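Local coordinates for protein branched-chain amino acid aminotransferase (Thermoproteus uzoniensis, PDB 5CE8) that probably transfers the amino group of leucine, isoleucine and valine to 2-oxoglutarate, using pyridoxal 5'-phosphate as its cofactor, at residues 141-146 / 180-185. Sequence-based numbering, arbitrary orientation.
Sequences GVRAAV and RGYDEA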
ATOM      1  N   GLY A 141     -12.714 -31.208 -12.084  1.00 30.75           N
ATOM      2  CA  GLY A 141     -12.293 -29.813 -12.202  1.00 26.39           C
ATOM      3  C   GLY A 141     -13.367 -28.792 -11.863  1.00 22.99           C
ATOM      4  O   GLY A 141     -14.536 -29.009 -12.035  1.00 28.40           O
ATOM      5  N   VAL A 142     -12.955 -27.675 -11.392  1.00 20.55           N
ATOM      6  CA  VAL A 142     -13.847 -26.616 -10.945  1.00 21.38           C
ATOM      7  C   VAL A 142     -13.557 -25.297 -11.671  1.00 21.63           C
ATOM      8  O   VAL A 142     -12.549 -25.155 -12.259  1.00 21.61           O
ATOM      9  CB  VAL A 142     -13.646 -26.374  -9.463  1.00 23.08           C
ATOM     10  CG1 VAL A 142     -14.132 -27.584  -8.600  1.00 21.62           C
ATOM     11  CG2 VAL A 142     -12.252 -26.000  -9.152  1.00 24.40           C
ATOM     12  N   ARG A 143     -14.516 -24.385 -11.679  1.00 25.23           N
ATOM     13  CA  ARG A 143     -14.403 -23.095 -12.356  1.00 26.35           C
ATOM     14  C   ARG A 143     -14.173 -22.172 -11.196  1.00 25.04           C
ATOM     15  O   ARG A 143     -14.892 -22.255 -10.175  1.00 25.63           O
ATOM     16  CB  ARG A 143     -15.697 -22.805 -13.118  1.00 29.05           C
ATOM     17  CG  ARG A 143     -16.020 -23.850 -14.193  1.00 28.77           C
ATOM     18  CD  ARG A 143     -17.181 -23.496 -15.060  1.00 30.96           C
ATOM     19  NE  ARG A 143     -18.392 -23.679 -14.292  1.00 42.39           N
ATOM     20  CZ  ARG A 143     -19.062 -22.738 -13.602  1.00 39.16           C
ATOM     21  NH1 ARG A 143     -18.716 -21.454 -13.588  1.00 35.74           N
ATOM     22  NH2 ARG A 143     -20.108 -23.124 -12.898  1.00 44.09           N
ATOM     23  N   ALA A 144     -13.176 -21.319 -11.345  1.00 24.80           N
ATOM     24  CA  ALA A 144     -12.824 -20.379 -10.329  1.00 23.34           C
ATOM     25  C   ALA A 144     -12.896 -18.909 -10.763  1.00 22.28           C
ATOM     26  O   ALA A 144     -12.846 -18.591 -11.952  1.00 24.69           O
ATOM     27  CB  ALA A 144     -11.449 -20.769  -9.800  1.00 26.00           C
ATOM     28  N   ALA A 145     -13.181 -18.032  -9.802  1.00 20.76           N
ATOM     29  CA  ALA A 145     -13.266 -16.625  -9.991  1.00 24.23           C
ATOM     30  C   ALA A 145     -12.287 -15.937  -9.066  1.00 20.31           C
ATOM     31  O   ALA A 145     -12.180 -16.250  -7.878  1.00 19.75           O
ATOM     32  CB  ALA A 145     -14.664 -16.109  -9.773  1.00 25.21           C
ATOM     33  N   VAL A 146     -11.516 -14.996  -9.591  1.00 20.61           N
ATOM     34  CA  VAL A 146     -10.722 -14.138  -8.635  1.00 19.85           C
ATOM     35  C   VAL A 146     -11.738 -13.219  -8.007  1.00 18.15           C
ATOM     36  O   VAL A 146     -12.509 -12.521  -8.738  1.00 20.14           O
ATOM     37  CB  VAL A 146      -9.584 -13.195  -9.291  1.00 19.26           C
ATOM     38  CG1 VAL A 146      -8.872 -12.472  -8.167  1.00 19.07           C
ATOM     39  CG2 VAL A 146      -8.574 -14.028 -10.180  1.00 18.56           C
ATOM     40  N   ARG A 180     -22.363 -16.353  -7.602  1.00 40.13           N
ATOM     41  CA  ARG A 180     -22.364 -16.429  -9.078  1.00 36.00           C
ATOM     42  C   ARG A 180     -22.333 -17.862  -9.735  1.00 36.25           C
ATOM     43  O   ARG A 180     -22.271 -17.997 -10.941  1.00 29.76           O
ATOM     44  CB  ARG A 180     -21.238 -15.513  -9.576  1.00 33.44           C
ATOM     45  N   GLY A 181     -22.497 -18.946  -8.980  1.00 38.88           N
ATOM     46  CA  GLY A 181     -22.372 -20.323  -9.552  1.00 38.21           C
ATOM     47  C   GLY A 181     -20.973 -20.841 -10.011  1.00 41.59           C
ATOM     48  O   GLY A 181     -20.897 -21.901 -10.614  1.00 38.50           O
ATOM     49  N   TYR A 182     -19.878 -20.119  -9.756  1.00 37.08           N
ATOM     50  CA  TYR A 182     -18.513 -20.725  -9.745  1.00 33.97           C
ATOM     51  C   TYR A 182     -18.375 -21.673  -8.586  1.00 29.04           C
ATOM     52  O   TYR A 182     -19.106 -21.541  -7.537  1.00 23.40           O
ATOM     53  CB  TYR A 182     -17.404 -19.658  -9.544  1.00 36.15           C
ATOM     54  CG  TYR A 182     -17.436 -18.598 -10.608  1.00 42.75           C
ATOM     55  CD1 TYR A 182     -16.862 -18.821 -11.866  1.00 39.33           C
ATOM     56  CD2 TYR A 182     -18.097 -17.381 -10.391  1.00 44.25           C
ATOM     57  CE1 TYR A 182     -16.942 -17.873 -12.874  1.00 38.69           C
ATOM     58  CE2 TYR A 182     -18.164 -16.429 -11.397  1.00 44.17           C
ATOM     59  CZ  TYR A 182     -17.612 -16.696 -12.635  1.00 43.60           C
ATOM     60  OH  TYR A 182     -17.655 -15.742 -13.606  1.00 53.49           O
ATOM     61  N   ASP A 183     -17.406 -22.569  -8.677  1.00 21.72           N
ATOM     62  CA  ASP A 183     -17.267 -23.561  -7.620  1.00 19.20           C
ATOM     63  C   ASP A 183     -16.376 -23.034  -6.485  1.00 18.88           C
ATOM     64  O   ASP A 183     -16.578 -23.389  -5.354  1.00 15.79           O
ATOM     65  CB  ASP A 183     -16.708 -24.858  -8.163  1.00 22.05           C
ATOM     66  CG  ASP A 183     -17.427 -25.336  -9.382  1.00 28.02           C
ATOM     67  OD1 ASP A 183     -18.611 -25.664  -9.220  1.00 40.55           O
ATOM     68  OD2 ASP A 183     -16.851 -25.350 -10.511  1.00 20.80           O
ATOM     69  N   GLU A 184     -15.415 -22.150  -6.786  1.00 16.82           N
ATOM     70  CA  GLU A 184     -14.480 -21.724  -5.745  1.00 19.38           C
ATOM     71  C   GLU A 184     -13.876 -20.350  -6.097  1.00 20.16           C
ATOM     72  O   GLU A 184     -13.874 -19.884  -7.294  1.00 19.27           O
ATOM     73  CB  GLU A 184     -13.307 -22.753  -5.532  1.00 20.84           C
ATOM     74  CG  GLU A 184     -12.338 -22.521  -4.326  1.00 22.09           C
ATOM     75  CD  GLU A 184     -13.120 -22.346  -3.008  1.00 26.91           C
ATOM     76  OE1 GLU A 184     -13.363 -23.390  -2.388  1.00 25.83           O
ATOM     77  OE2 GLU A 184     -13.654 -21.204  -2.694  1.00 28.56           O
ATOM     78  N   ALA A 185     -13.358 -19.745  -5.023  1.00 19.81           N
ATOM     79  CA  ALA A 185     -12.687 -18.447  -5.047  1.00 19.85           C
ATOM     80  C   ALA A 185     -11.240 -18.536  -5.195  1.00 17.93           C
ATOM     81  O   ALA A 185     -10.664 -19.430  -4.677  1.00 22.33           O
ATOM     82  CB  ALA A 185     -12.957 -17.673  -3.798  1.00 18.80           C
TER
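Two parallel strands of a beta-alpha-beta crossover first meet here, where the loop after helix 167-179 turns into strand 184-188 and joins strand 142-146. Ala-144 lies beside Glu-184 and Ala-145 beside Ala-185, and Ala-145 N donates to Glu-184 O (3.2 Å), nearly along the carbonyl axis. Ahead of this ladder Arg-143 is gripped at three points. Arg-143 O accepts Asp-183 N at 2.9 Å, in the carbonyl plane, and more weakly Glu-184 N. Asp-183 CG, anti to the carbonyl carbon (chi1 -49°), brings OD2 to Arg-143 N, which donates almost straight (166°) at 2.8 Å, so the carboxylate, using its anti lone pair, stands in for a strand carbonyl. Asp-183 CB lies against Val-142 CB, 3.7 Å away. The Arg-143 side chain, bent at chi3, brings NH2 within 2.7 Å of Gly-181 O, approaching from above the carbonyl plane. Asp-183 OD2 sits over a face of the Arg-143 guanidinium, 4.4 Å from Arg-143 NE, where only charge attraction is expected; its salt bridge is with Lys-138. Across the sheet from Ala-144 and Glu-184, Ala-145 CB rests over the centre of the Tyr-182 ring in a CH-pi contact, 3.7 Å from the centroid. Glu-184 OE2 curls back to take Ala-185 N at 2.8 Å, and also forms a salt bridge with Arg-178 and a hydrogen bond with Ser-198. Strand 265-270 pairs with the other edge of 142-146, Phe-257 of strand 254-259 packs on Val-142 and Glu-184, and Arg-180 of the second subunit packs on Ala-145 and Tyr-182.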